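Local coordinates for protein Uly1 (Catenovulum maritimum, PDB 7DRQ) that is an ulvan lyase of polysaccharide lyase family 24 that binds calcium ions and probably cleaves the algal polysaccharide by beta-elimination, at residues G454-L460 and Y473-L479; D213-H217 and V229-Y233; R66-L70 and G467-T471; Q197-L201 and W240-K244. All coordinates share one frame; numbering follows the deposited sequence.

Contact 1 (G454-L460 and Y473-L479); sequences GKLYYYL and YLQIINL
Ile476 packs on the Tyr457 ring: its CG2 sits over the ring face, 28° off the normal and 4.3 Å from the Tyr457 centroid, while Ile476 CG1 meets Tyr457 CD2 at 3.8 Å. Replacing Ile476 by an alanine removes both branches and would probably leave this face of Tyr457 without its cover and the ring freer to turn. On the other side of the sheet Leu456 and Ile477 lie side by side, with Leu456 CD2 3.7 Å from Ile477 CD1. Leu460 divides its methyls: CD1 rests on Gln475 CG at 3.8 Å, and CD2 sits over the centre of the Tyr458 ring. Between the two layers run paired antiparallel hydrogen bonds, such as Leu456 N to Ile477 O (2.7 Å, 172°). At the polar edge Gly454 O accepts Leu479 N at 3.1 Å and also a water that donates to Asn478 OD1. The extended Lys455 chain passes Asn478 ND2, and both side chains reach Glu5. The hairpin lies between strands 3-15 and 444-452, so the N-terminal strand completes a C-terminal sheet, consistent with ring closure in a beta-propeller; Tyr457 leans on strand 59-65, Leu456 and Tyr458 on strand 408-415.

Contact 2 (D213-H217 and V229-Y233); sequences DLFLH and VFNKY
Phe215 and Lys232 face each other in the antiparallel hairpin of strands 214-220 and 225-234, the two inner strands of a four-stranded sheet. They form a non-hydrogen-bonded pair whose side chains run alongside, pointing the same way. Lys232 CD lies 3.7 Å from Phe215 CE2 and is the lysine atom that comes nearest Asp213; the bend at chi3 (73°) carries the amine on past the carboxylate. The charges do not meet directly, since Asp213 OD2 and Lys232 NZ are 5.2 Å apart; one water spans the gap, accepting from the amine and donating to the carboxylate.

At the same end Tyr233 N gives Leu214 O an almost linear bond (2.8 Å, 177°). The return bond is relayed by a second water, which accepts from Leu214 N at 2.8 Å and donates to Tyr233 O at 2.7 Å, as well as to Asp213 OD1. Further along, Leu216 and Asn231 exchange two direct bonds. Asn231 N to Leu216 O is 2.9 Å, whereas Leu216 N reaches Asn231 O at 3.1 Å from 39° above the carbonyl plane. Beyond them His217 CB touches Phe230 CB at 3.7 Å; both rings then lead away from the opposite strand, and His217 ND1 finds its acceptor in Thr205 O of strand 201-208. Tyr233 OH is held by Asp119. Up-and-down antiparallel pairing of this kind, with strands in sequential order across the sheet, is characteristic of a beta-propeller blade.

Contact 3 (R66-L70 and G467-T471); sequences RGGIL and GDKRT
Asp468 carries the bond to Ile69; just before it, Gly467 O accepts a hydrogen bond from Arg470 NE at 2.9 Å, a bond within the segment. Asp468 itself has CG between its backbone N and carbonyl carbon (chi1 56°), which lays the carboxylate over Gly68, with Asp468 CG 3.4 Å from Gly68 CA. Asp468 OD2 then takes Ile69 N at 2.9 Å. This donor comes from above the carboxylate, 60° out of its plane, and the N-H...O angle is 149°. The other oxygen, Asp468 OD1, offers its syn lone pair to Lys469 NZ in a 2.9 Å salt bridge. An asparagine in place of Asp468 would probably leave the Lys469 amine without its compensating charge and weaken the hold on Ile69 N.

A CB on Gly68 would fall only 2.4 Å from Asp468 OD2, so this close fit depends on the bare backbone there, which follows a cis peptide. The contact joins two sheets consistent with neighbouring blades of a beta-propeller: the loop between strands 59-65 and 73-80 meets the start of strand 469-478, an inner strand of the sheet that includes strand 3-15. Lys469 lies against the preceding peptide, with its CG 3.5 Å from Gly67 C, and bends at chi3 and chi4 to bring the amine back to Asp468. Arg470 turns from the loop and makes a cation-pi contact with Phe16.

Contact 4 (Q197-L201 and W240-K244); sequences QFSRL and WSHFK
Gln197 and Phe243 supply the direct hydrogen bond: Phe243 N donates to Gln197 OE1 at 2.8 Å, nearly straight at 172°, although the donor stands well above the amide's carbonyl plane. The same oxygen receives a water at 2.9 Å from Gln197 OE1, and this water also donates to Ser241 O, so two donors grip the amide oxygen at the far end of a fully extended side chain. Within the second segment His242 ND1 donates to Phe243 O at 2.7 Å, and because the acceptor lies in the ring plane this bond helps set the rotation of the imidazole.

Stacking is the second element. The Gln197 amide lies on the His242 ring with the planes 17° apart, Gln197 NE2 being 3.2 Å above the ring plane and offset toward its rim. Gln197 CG adds a CH-pi contact over the same ring.

These contacts link helix 195-198 and the start of strand 201-208 to strand 239-245. The two strands are the outermost of a four-stranded sheet consistent with a propeller blade, and the Phe243 side chain extends back over Leu216 and Val229 of the inner strands.

Apolar packing gathers on the same ring. Phe243 CE2 meets Leu201 CD1 at 3.7 Å and Phe198 CE1 at 3.8 Å, the two phenyl planes standing obliquely at 55°. Phe198 also packs on Phe148 and Met189.

Overall arrangement
From the N terminus, contact 3 opens first, at 66-70, and closes only at 467-471, spanning almost 400 residues. Within that span contact 4 opens at 197-201 and closes at 240-244, enclosing the hairpin of contact 2. These two belong to one sheet: their centres are about 10 Å apart, and Phe230 O lies 2.8 Å from Lys244 N, a probable hydrogen bond. Contact 1 opens at 454-460, before contact 3 has closed, and ends at 473-479, after it; the two cross and share strand 469-478. Contacts 1 and 4 lie on opposite sides of the chain's centre. Contacts 2 and 4 belong to one blade-like sheet, contact 1 to another, and contact 3 ties the latter to its neighbour.

Contact 1 (G454-L460 and Y473-L479)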
loop_
_atom_site.group_PDB
_atom_site.type_symbol
_atom_site.label_atom_id
_atom_site.label_comp_id
_atom_site.label_asym_id
_atom_site.label_seq_id
_atom_site.Cartn_x
_atom_site.Cartn_y
_atom_site.Cartn_z
ATOM N N GLY A 454 9.888 16.543 -6.002
ATOM C CA GLY A 454 9.474 17.777 -5.365
ATOM C C GLY A 454 8.027 18.167 -5.553
ATOM O O GLY A 454 7.659 19.291 -5.200
ATOM N N LYS A 455 7.187 17.285 -6.092
ATOM C CA LYS A 455 5.771 17.589 -6.264
ATOM C C LYS A 455 4.912 16.516 -5.610
ATOM O O LYS A 455 5.309 15.350 -5.498
ATOM C CB LYS A 455 5.397 17.725 -7.745
ATOM C CG LYS A 455 6.190 18.839 -8.459
ATOM C CD LYS A 455 5.654 19.117 -9.844
ATOM C CE LYS A 455 6.431 20.247 -10.504
ATOM N NZ LYS A 455 5.795 20.646 -11.788
ATOM N N LEU A 456 3.727 16.946 -5.181
ATOM C CA LEU A 456 2.712 16.093 -4.574
ATOM C C LEU A 456 1.677 15.749 -5.642
ATOM O O LEU A 456 1.070 16.648 -6.235
ATOM C CB LEU A 456 2.054 16.802 -3.382
ATOM C CG LEU A 456 0.615 16.435 -2.971
ATOM C CD1 LEU A 456 0.543 14.985 -2.542
ATOM C CD2 LEU A 456 0.080 17.340 -1.844
ATOM N N TYR A 457 1.519 14.460 -5.914
ATOM C CA TYR A 457 0.503 13.942 -6.820
ATOM C C TYR A 457 -0.593 13.368 -5.943
ATOM O O TYR A 457 -0.392 12.349 -5.274
ATOM C CB TYR A 457 1.100 12.890 -7.763
ATOM C CG TYR A 457 2.107 13.502 -8.710
ATOM C CD1 TYR A 457 3.398 13.812 -8.281
ATOM C CD2 TYR A 457 1.754 13.821 -10.024
ATOM C CE1 TYR A 457 4.316 14.400 -9.137
ATOM C CE2 TYR A 457 2.668 14.425 -10.889
ATOM C CZ TYR A 457 3.946 14.707 -10.438
ATOM O OH TYR A 457 4.858 15.297 -11.289
ATOM N N TYR A 458 -1.734 14.056 -5.895
ATOM C CA TYR A 458 -2.824 13.697 -4.989
ATOM C C TYR A 458 -3.940 13.092 -5.824
ATOM O O TYR A 458 -4.547 13.781 -6.646
ATOM C CB TYR A 458 -3.312 14.927 -4.218
ATOM C CG TYR A 458 -3.838 14.643 -2.832
ATOM C CD1 TYR A 458 -3.974 13.345 -2.359
ATOM C CD2 TYR A 458 -4.214 15.698 -1.993
ATOM C CE1 TYR A 458 -4.447 13.104 -1.080
ATOM C CE2 TYR A 458 -4.689 15.467 -0.725
ATOM C CZ TYR A 458 -4.814 14.179 -0.270
ATOM O OH TYR A 458 -5.289 13.983 1.007
ATOM N N TYR A 459 -4.211 11.822 -5.587
ATOM C CA TYR A 459 -5.177 11.038 -6.354
ATOM C C TYR A 459 -6.417 10.941 -5.475
ATOM O O TYR A 459 -6.376 10.322 -4.407
ATOM C CB TYR A 459 -4.551 9.681 -6.684
ATOM C CG TYR A 459 -5.304 8.745 -7.605
ATOM C CD1 TYR A 459 -6.446 9.138 -8.291
ATOM C CD2 TYR A 459 -4.853 7.439 -7.776
ATOM C CE1 TYR A 459 -7.121 8.247 -9.137
ATOM C CE2 TYR A 459 -5.507 6.554 -8.605
ATOM C CZ TYR A 459 -6.643 6.949 -9.278
ATOM O OH TYR A 459 -7.263 6.020 -10.091
ATOM N N LEU A 460 -7.507 11.562 -5.907
ATOM C CA LEU A 460 -8.576 11.952 -4.997
ATOM C C LEU A 460 -9.940 11.444 -5.448
ATOM O O LEU A 460 -10.250 11.470 -6.637
ATOM C CB LEU A 460 -8.628 13.481 -4.896
ATOM C CG LEU A 460 -7.430 14.135 -4.216
ATOM C CD1 LEU A 460 -7.246 15.567 -4.710
ATOM C CD2 LEU A 460 -7.592 14.106 -2.690
ATOM N N TYR A 473 -10.111 12.536 -9.239
ATOM C CA TYR A 473 -9.298 13.611 -9.765
ATOM C C TYR A 473 -7.842 13.344 -9.431
ATOM O O TYR A 473 -7.525 12.650 -8.463
ATOM C CB TYR A 473 -9.686 14.965 -9.163
ATOM C CG TYR A 473 -10.911 15.547 -9.808
ATOM C CD1 TYR A 473 -12.175 15.201 -9.370
ATOM C CD2 TYR A 473 -10.798 16.423 -10.878
ATOM C CE1 TYR A 473 -13.308 15.725 -9.974
ATOM C CE2 TYR A 473 -11.919 16.950 -11.486
ATOM C CZ TYR A 473 -13.166 16.596 -11.031
ATOM O OH TYR A 473 -14.289 17.125 -11.640
ATOM N N LEU A 474 -6.968 13.942 -10.229
ATOM C CA LEU A 474 -5.553 14.051 -9.919
ATOM C C LEU A 474 -5.207 15.515 -9.703
ATOM O O LEU A 474 -5.501 16.357 -10.562
ATOM C CB LEU A 474 -4.695 13.491 -11.054
ATOM C CG LEU A 474 -3.204 13.861 -10.995
ATOM C CD1 LEU A 474 -2.534 13.244 -9.760
ATOM C CD2 LEU A 474 -2.471 13.422 -12.280
ATOM N N GLN A 475 -4.571 15.821 -8.574
ATOM C CA GLN A 475 -4.008 17.148 -8.354
ATOM C C GLN A 475 -2.488 17.066 -8.329
ATOM O O GLN A 475 -1.914 16.119 -7.781
ATOM C CB GLN A 475 -4.517 17.778 -7.056
ATOM C CG GLN A 475 -5.987 18.190 -7.117
ATOM C CD GLN A 475 -6.408 19.029 -5.931
ATOM O OE1 GLN A 475 -5.640 19.226 -4.985
ATOM N NE2 GLN A 475 -7.644 19.525 -5.969
ATOM N N ILE A 476 -1.841 18.047 -8.953
ATOM C CA ILE A 476 -0.383 18.141 -8.960
ATOM C C ILE A 476 -0.030 19.431 -8.233
ATOM O O ILE A 476 -0.377 20.532 -8.686
ATOM C CB ILE A 476 0.201 18.096 -10.375
ATOM C CG1 ILE A 476 -0.279 16.831 -11.097
ATOM C CG2 ILE A 476 1.729 18.096 -10.328
ATOM C CD1 ILE A 476 0.122 16.778 -12.571
ATOM N N ILE A 477 0.627 19.289 -7.088
ATOM C CA ILE A 477 0.885 20.391 -6.175
ATOM C C ILE A 477 2.394 20.508 -6.021
ATOM O O ILE A 477 3.068 19.536 -5.660
ATOM C CB ILE A 477 0.191 20.180 -4.819
ATOM C CG1 ILE A 477 -1.341 20.239 -4.969
ATOM C CG2 ILE A 477 0.657 21.218 -3.819
ATOM C CD1 ILE A 477 -2.104 19.647 -3.760
ATOM N N ASN A 478 2.924 21.687 -6.329
ATOM C CA ASN A 478 4.355 21.934 -6.235
ATOM C C ASN A 478 4.729 22.184 -4.781
ATOM O O ASN A 478 4.214 23.115 -4.154
ATOM C CB ASN A 478 4.732 23.135 -7.106
ATOM C CG ASN A 478 6.211 23.209 -7.377
ATOM O OD1 ASN A 478 7.025 23.022 -6.476
ATOM N ND2 ASN A 478 6.574 23.479 -8.628
ATOM N N LEU A 479 5.627 21.359 -4.241
ATOM C CA LEU A 479 6.024 21.535 -2.850
ATOM C C LEU A 479 7.050 22.644 -2.659
ATOM O O LEU A 479 7.432 22.914 -1.515
ATOM C CB LEU A 479 6.560 20.217 -2.283
ATOM C CG LEU A 479 5.491 19.129 -2.256
ATOM C CD1 LEU A 479 6.068 17.776 -1.826
ATOM C CD2 LEU A 479 4.373 19.542 -1.327
HETATM O O HOH W 1 9.412 21.463 -5.576
#

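Contact 2 (D213-H217 and V229-Y233)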
loop_
_atom_site.group_PDB
_atom_site.type_symbol
_atom_site.label_atom_id
_atom_site.label_comp_id
_atom_site.label_asym_id
_atom_site.label_seq_id
_atom_site.Cartn_x
_atom_site.Cartn_y
_atom_site.Cartn_z
ATOM N N ASP A 213 16.420 0.930 -10.124
ATOM C CA ASP A 213 16.010 -0.439 -9.850
ATOM C C ASP A 213 14.592 -0.454 -9.306
ATOM O O ASP A 213 14.157 0.476 -8.624
ATOM C CB ASP A 213 16.957 -1.107 -8.854
ATOM C CG ASP A 213 18.142 -1.768 -9.544
ATOM O OD1 ASP A 213 17.938 -2.424 -10.591
ATOM O OD2 ASP A 213 19.269 -1.603 -9.048
ATOM N N LEU A 214 13.859 -1.507 -9.640
ATOM C CA LEU A 214 12.457 -1.643 -9.271
ATOM C C LEU A 214 12.304 -2.856 -8.367
ATOM O O LEU A 214 12.841 -3.932 -8.668
ATOM C CB LEU A 214 11.573 -1.799 -10.508
ATOM C CG LEU A 214 10.105 -2.140 -10.260
ATOM C CD1 LEU A 214 9.411 -1.040 -9.459
ATOM C CD2 LEU A 214 9.387 -2.354 -11.597
ATOM N N PHE A 215 11.582 -2.681 -7.267
ATOM C CA PHE A 215 11.389 -3.735 -6.278
ATOM C C PHE A 215 9.910 -3.871 -5.952
ATOM O O PHE A 215 9.114 -2.957 -6.184
ATOM C CB PHE A 215 12.142 -3.456 -4.973
ATOM C CG PHE A 215 13.613 -3.235 -5.141
ATOM C CD1 PHE A 215 14.113 -1.982 -5.452
ATOM C CD2 PHE A 215 14.510 -4.284 -4.941
ATOM C CE1 PHE A 215 15.483 -1.777 -5.592
ATOM C CE2 PHE A 215 15.870 -4.081 -5.067
ATOM C CZ PHE A 215 16.360 -2.834 -5.398
ATOM N N LEU A 216 9.555 -5.009 -5.360
ATOM C CA LEU A 216 8.191 -5.246 -4.916
ATOM C C LEU A 216 8.230 -5.917 -3.552
ATOM O O LEU A 216 9.097 -6.754 -3.311
ATOM C CB LEU A 216 7.435 -6.134 -5.897
ATOM C CG LEU A 216 6.167 -6.728 -5.291
ATOM C CD1 LEU A 216 4.986 -5.693 -5.306
ATOM C CD2 LEU A 216 5.796 -8.020 -5.940
ATOM N N HIS A 217 7.328 -5.533 -2.650
ATOM C CA HIS A 217 7.133 -6.335 -1.448
ATOM C C HIS A 217 5.656 -6.622 -1.221
ATOM O O HIS A 217 4.781 -5.864 -1.638
ATOM C CB HIS A 217 7.781 -5.708 -0.186
ATOM C CG HIS A 217 7.051 -4.530 0.393
ATOM N ND1 HIS A 217 6.821 -3.369 -0.314
ATOM C CD2 HIS A 217 6.580 -4.307 1.643
ATOM C CE1 HIS A 217 6.202 -2.495 0.465
ATOM N NE2 HIS A 217 6.046 -3.041 1.658
ATOM N N VAL A 229 7.767 -10.399 2.199
ATOM C CA VAL A 229 8.676 -10.921 1.185
ATOM C C VAL A 229 8.884 -9.829 0.149
ATOM O O VAL A 229 7.991 -9.012 -0.090
ATOM C CB VAL A 229 8.153 -12.212 0.519
ATOM C CG1 VAL A 229 8.059 -13.363 1.547
ATOM C CG2 VAL A 229 6.806 -11.979 -0.157
ATOM N N PHE A 230 10.076 -9.796 -0.442
ATOM C CA PHE A 230 10.369 -8.772 -1.437
ATOM C C PHE A 230 11.287 -9.338 -2.510
ATOM O O PHE A 230 12.052 -10.276 -2.270
ATOM C CB PHE A 230 10.985 -7.507 -0.807
ATOM C CG PHE A 230 12.340 -7.723 -0.163
ATOM C CD1 PHE A 230 12.454 -8.364 1.068
ATOM C CD2 PHE A 230 13.490 -7.249 -0.775
ATOM C CE1 PHE A 230 13.696 -8.544 1.662
ATOM C CE2 PHE A 230 14.740 -7.419 -0.195
ATOM C CZ PHE A 230 14.845 -8.076 1.028
ATOM N N ASN A 231 11.204 -8.757 -3.709
ATOM C CA ASN A 231 12.025 -9.209 -4.818
ATOM C C ASN A 231 12.444 -7.995 -5.638
ATOM O O ASN A 231 12.101 -6.852 -5.317
ATOM C CB ASN A 231 11.291 -10.253 -5.674
ATOM C CG ASN A 231 9.982 -9.727 -6.249
ATOM O OD1 ASN A 231 9.663 -8.546 -6.131
ATOM N ND2 ASN A 231 9.216 -10.616 -6.876
ATOM N N LYS A 232 13.199 -8.254 -6.698
ATOM C CA LYS A 232 13.756 -7.211 -7.542
ATOM C C LYS A 232 13.473 -7.552 -8.994
ATOM O O LYS A 232 13.503 -8.724 -9.389
ATOM C CB LYS A 232 15.269 -7.044 -7.307
ATOM C CG LYS A 232 15.950 -6.101 -8.302
ATOM C CD LYS A 232 17.396 -5.789 -7.930
ATOM C CE LYS A 232 18.311 -6.965 -8.177
ATOM N NZ LYS A 232 19.728 -6.628 -7.829
ATOM N N TYR A 233 13.182 -6.524 -9.781
ATOM C CA TYR A 233 12.979 -6.703 -11.207
ATOM C C TYR A 233 14.329 -6.792 -11.907
ATOM O O TYR A 233 15.201 -5.938 -11.715
ATOM C CB TYR A 233 12.153 -5.549 -11.772
ATOM C CG TYR A 233 11.931 -5.689 -13.247
ATOM C CD1 TYR A 233 11.348 -6.844 -13.770
ATOM C CD2 TYR A 233 12.355 -4.701 -14.127
ATOM C CE1 TYR A 233 11.164 -6.991 -15.117
ATOM C CE2 TYR A 233 12.180 -4.841 -15.486
ATOM C CZ TYR A 233 11.585 -5.992 -15.977
ATOM O OH TYR A 233 11.410 -6.138 -17.330
HETATM O O HOH W 2 15.318 -3.278 -11.327
HETATM O O HOH W 3 20.237 -3.682 -6.953
#

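Contact 3 (R66-L70 and G467-T471)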
loop_
_atom_site.group_PDB
_atom_site.type_symbol
_atom_site.label_atom_id
_atom_site.label_comp_id
_atom_site.label_asym_id
_atom_site.label_seq_id
_atom_site.Cartn_x
_atom_site.Cartn_y
_atom_site.Cartn_z
ATOM N N ARG A 66 -13.384 -0.015 -12.373
ATOM C CA ARG A 66 -14.475 0.755 -12.962
ATOM C C ARG A 66 -15.832 0.247 -12.472
ATOM O O ARG A 66 -16.054 -0.962 -12.373
ATOM C CB ARG A 66 -14.410 0.680 -14.490
ATOM C CG ARG A 66 -15.488 1.522 -15.183
ATOM C CD ARG A 66 -15.329 1.473 -16.701
ATOM N NE ARG A 66 -15.598 0.123 -17.177
ATOM C CZ ARG A 66 -15.243 -0.347 -18.363
ATOM N NH1 ARG A 66 -14.603 0.432 -19.226
ATOM N NH2 ARG A 66 -15.533 -1.603 -18.677
ATOM N N GLY A 67 -16.751 1.181 -12.165
ATOM C CA GLY A 67 -18.081 0.796 -11.735
ATOM C C GLY A 67 -19.030 0.610 -12.915
ATOM O O GLY A 67 -18.693 0.906 -14.060
ATOM N N GLY A 68 -20.226 0.098 -12.620
ATOM C CA GLY A 68 -20.628 -0.292 -11.277
ATOM C C GLY A 68 -20.451 -1.764 -10.938
ATOM O O GLY A 68 -19.501 -2.405 -11.396
ATOM N N ILE A 69 -21.385 -2.290 -10.134
ATOM C CA ILE A 69 -21.253 -3.632 -9.561
ATOM C C ILE A 69 -21.184 -4.705 -10.643
ATOM O O ILE A 69 -20.611 -5.775 -10.423
ATOM C CB ILE A 69 -22.416 -3.891 -8.579
ATOM C CG1 ILE A 69 -22.220 -5.196 -7.815
ATOM C CG2 ILE A 69 -23.755 -3.908 -9.319
ATOM C CD1 ILE A 69 -23.253 -5.404 -6.710
ATOM N N LEU A 70 -21.743 -4.444 -11.826
ATOM C CA LEU A 70 -21.731 -5.441 -12.891
ATOM C C LEU A 70 -20.535 -5.293 -13.825
ATOM O O LEU A 70 -20.390 -6.086 -14.761
ATOM C CB LEU A 70 -23.035 -5.366 -13.700
ATOM C CG LEU A 70 -24.319 -5.653 -12.917
ATOM C CD1 LEU A 70 -25.515 -5.756 -13.866
ATOM C CD2 LEU A 70 -24.185 -6.907 -12.039
ATOM N N GLY A 467 -24.332 6.196 -5.615
ATOM C CA GLY A 467 -24.240 4.920 -6.296
ATOM C C GLY A 467 -22.827 4.350 -6.333
ATOM O O GLY A 467 -21.924 4.750 -5.590
ATOM N N ASP A 468 -22.636 3.408 -7.254
ATOM C CA ASP A 468 -21.402 2.634 -7.325
ATOM C C ASP A 468 -20.450 3.129 -8.414
ATOM O O ASP A 468 -19.517 2.406 -8.790
ATOM C CB ASP A 468 -21.733 1.149 -7.509
ATOM C CG ASP A 468 -22.597 0.882 -8.734
ATOM O OD1 ASP A 468 -22.806 1.806 -9.539
ATOM O OD2 ASP A 468 -23.056 -0.269 -8.903
ATOM N N LYS A 469 -20.666 4.344 -8.917
ATOM C CA LYS A 469 -19.783 4.995 -9.880
ATOM C C LYS A 469 -19.518 6.414 -9.402
ATOM O O LYS A 469 -20.451 7.217 -9.279
ATOM C CB LYS A 469 -20.394 5.014 -11.284
ATOM C CG LYS A 469 -20.486 3.638 -11.936
ATOM C CD LYS A 469 -21.329 3.686 -13.212
ATOM C CE LYS A 469 -22.818 3.837 -12.897
ATOM N NZ LYS A 469 -23.389 2.628 -12.207
ATOM N N ARG A 470 -18.253 6.732 -9.145
ATOM C CA ARG A 470 -17.897 8.023 -8.569
ATOM C C ARG A 470 -16.796 8.670 -9.392
ATOM O O ARG A 470 -16.218 8.062 -10.301
ATOM C CB ARG A 470 -17.445 7.877 -7.112
ATOM C CG ARG A 470 -18.403 7.088 -6.239
ATOM C CD ARG A 470 -19.460 7.977 -5.643
ATOM N NE ARG A 470 -20.533 7.238 -4.980
ATOM C CZ ARG A 470 -20.735 7.224 -3.664
ATOM N NH1 ARG A 470 -19.928 7.899 -2.851
ATOM N NH2 ARG A 470 -21.758 6.550 -3.162
ATOM N N THR A 471 -16.476 9.910 -9.036
ATOM C CA THR A 471 -15.551 10.731 -9.806
ATOM C C THR A 471 -14.238 10.878 -9.049
ATOM O O THR A 471 -14.239 11.198 -7.856
ATOM C CB THR A 471 -16.156 12.110 -10.093
ATOM O OG1 THR A 471 -17.317 11.947 -10.922
ATOM C CG2 THR A 471 -15.149 12.993 -10.822
#

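Contact 4 (Q197-L201 and W240-K244)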
loop_
_atom_site.group_PDB
_atom_site.type_symbol
_atom_site.label_atom_id
_atom_site.label_comp_id
_atom_site.label_asym_id
_atom_site.label_seq_id
_atom_site.Cartn_x
_atom_site.Cartn_y
_atom_site.Cartn_z
ATOM N N GLN A 197 5.795 -20.100 -3.276
ATOM C CA GLN A 197 6.290 -18.725 -3.337
ATOM C C GLN A 197 5.173 -17.713 -3.565
ATOM O O GLN A 197 5.247 -16.590 -3.048
ATOM C CB GLN A 197 7.341 -18.583 -4.452
ATOM C CG GLN A 197 7.946 -17.184 -4.558
ATOM C CD GLN A 197 9.001 -17.029 -5.647
ATOM O OE1 GLN A 197 9.514 -15.924 -5.863
ATOM N NE2 GLN A 197 9.329 -18.121 -6.343
ATOM N N PHE A 198 4.136 -18.068 -4.320
ATOM C CA PHE A 198 3.183 -17.059 -4.770
ATOM C C PHE A 198 1.793 -17.188 -4.165
ATOM O O PHE A 198 0.904 -16.416 -4.534
ATOM C CB PHE A 198 3.113 -17.081 -6.298
ATOM C CG PHE A 198 4.373 -16.606 -6.934
ATOM C CD1 PHE A 198 4.715 -15.263 -6.881
ATOM C CD2 PHE A 198 5.252 -17.503 -7.526
ATOM C CE1 PHE A 198 5.895 -14.820 -7.435
ATOM C CE2 PHE A 198 6.431 -17.068 -8.081
ATOM C CZ PHE A 198 6.761 -15.736 -8.040
ATOM N N SER A 199 1.581 -18.113 -3.238
ATOM C CA SER A 199 0.300 -18.225 -2.564
ATOM C C SER A 199 0.315 -17.445 -1.250
ATOM O O SER A 199 1.372 -17.113 -0.704
ATOM C CB SER A 199 -0.048 -19.688 -2.293
ATOM O OG SER A 199 0.921 -20.252 -1.444
ATOM N N ARG A 200 -0.891 -17.147 -0.760
ATOM C CA ARG A 200 -1.104 -16.448 0.507
ATOM C C ARG A 200 -0.458 -15.061 0.524
ATOM O O ARG A 200 0.045 -14.613 1.556
ATOM C CB ARG A 200 -0.613 -17.285 1.694
ATOM C CG ARG A 200 -1.373 -18.590 1.860
ATOM C CD ARG A 200 -1.014 -19.258 3.189
ATOM N NE ARG A 200 -2.059 -20.174 3.644
ATOM C CZ ARG A 200 -2.062 -21.479 3.391
ATOM N NH1 ARG A 200 -1.079 -22.009 2.682
ATOM N NH2 ARG A 200 -3.046 -22.253 3.838
ATOM N N LEU A 201 -0.499 -14.361 -0.609
ATOM C CA LEU A 201 0.105 -13.035 -0.715
ATOM C C LEU A 201 -0.961 -11.938 -0.709
ATOM O O LEU A 201 -2.031 -12.091 -1.310
ATOM C CB LEU A 201 0.963 -12.932 -1.978
ATOM C CG LEU A 201 2.192 -13.845 -2.076
ATOM C CD1 LEU A 201 2.893 -13.648 -3.409
ATOM C CD2 LEU A 201 3.154 -13.571 -0.931
ATOM N N TRP A 240 11.540 -11.282 -12.639
ATOM C CA TRP A 240 11.845 -10.889 -11.274
ATOM C C TRP A 240 12.635 -11.979 -10.567
ATOM O O TRP A 240 12.564 -13.158 -10.917
ATOM C CB TRP A 240 10.564 -10.610 -10.493
ATOM C CG TRP A 240 9.784 -9.466 -11.052
ATOM C CD1 TRP A 240 9.079 -9.443 -12.230
ATOM C CD2 TRP A 240 9.627 -8.174 -10.464
ATOM N NE1 TRP A 240 8.493 -8.211 -12.401
ATOM C CE2 TRP A 240 8.815 -7.415 -11.333
ATOM C CE3 TRP A 240 10.097 -7.582 -9.287
ATOM C CZ2 TRP A 240 8.455 -6.089 -11.062
ATOM C CZ3 TRP A 240 9.732 -6.262 -9.009
ATOM C CH2 TRP A 240 8.929 -5.532 -9.900
ATOM N N SER A 241 13.397 -11.557 -9.566
ATOM C CA SER A 241 14.082 -12.495 -8.697
ATOM C C SER A 241 13.078 -13.239 -7.809
ATOM O O SER A 241 11.901 -12.870 -7.692
ATOM C CB SER A 241 15.112 -11.759 -7.843
ATOM O OG SER A 241 14.470 -10.834 -6.980
ATOM N N HIS A 242 13.566 -14.309 -7.183
ATOM C CA HIS A 242 12.777 -15.056 -6.209
ATOM C C HIS A 242 12.499 -14.189 -4.991
ATOM O O HIS A 242 13.378 -13.463 -4.523
ATOM C CB HIS A 242 13.546 -16.315 -5.793
ATOM C CG HIS A 242 12.737 -17.308 -5.011
ATOM N ND1 HIS A 242 12.221 -17.037 -3.762
ATOM C CD2 HIS A 242 12.408 -18.595 -5.285
ATOM C CE1 HIS A 242 11.575 -18.103 -3.315
ATOM N NE2 HIS A 242 11.688 -19.068 -4.212
ATOM N N PHE A 243 11.266 -14.258 -4.484
ATOM C CA PHE A 243 10.914 -13.536 -3.263
ATOM C C PHE A 243 11.881 -13.893 -2.140
ATOM O O PHE A 243 12.257 -15.055 -1.966
ATOM C CB PHE A 243 9.486 -13.878 -2.829
ATOM C CG PHE A 243 8.433 -12.929 -3.342
ATOM C CD1 PHE A 243 8.573 -11.552 -3.198
ATOM C CD2 PHE A 243 7.293 -13.425 -3.951
ATOM C CE1 PHE A 243 7.586 -10.691 -3.656
ATOM C CE2 PHE A 243 6.305 -12.576 -4.424
ATOM C CZ PHE A 243 6.450 -11.203 -4.277
ATOM N N LYS A 244 12.275 -12.883 -1.371
ATOM C CA LYS A 244 13.178 -13.043 -0.244
ATOM C C LYS A 244 12.464 -12.603 1.027
ATOM O O LYS A 244 11.794 -11.570 1.042
ATOM C CB LYS A 244 14.453 -12.213 -0.463
ATOM C CG LYS A 244 15.439 -12.249 0.699
ATOM C CD LYS A 244 16.766 -11.611 0.333
ATOM C CE LYS A 244 17.556 -12.504 -0.611
ATOM N NZ LYS A 244 17.848 -13.828 0.009
HETATM O O HOH W 4 9.193 -13.443 -7.300
#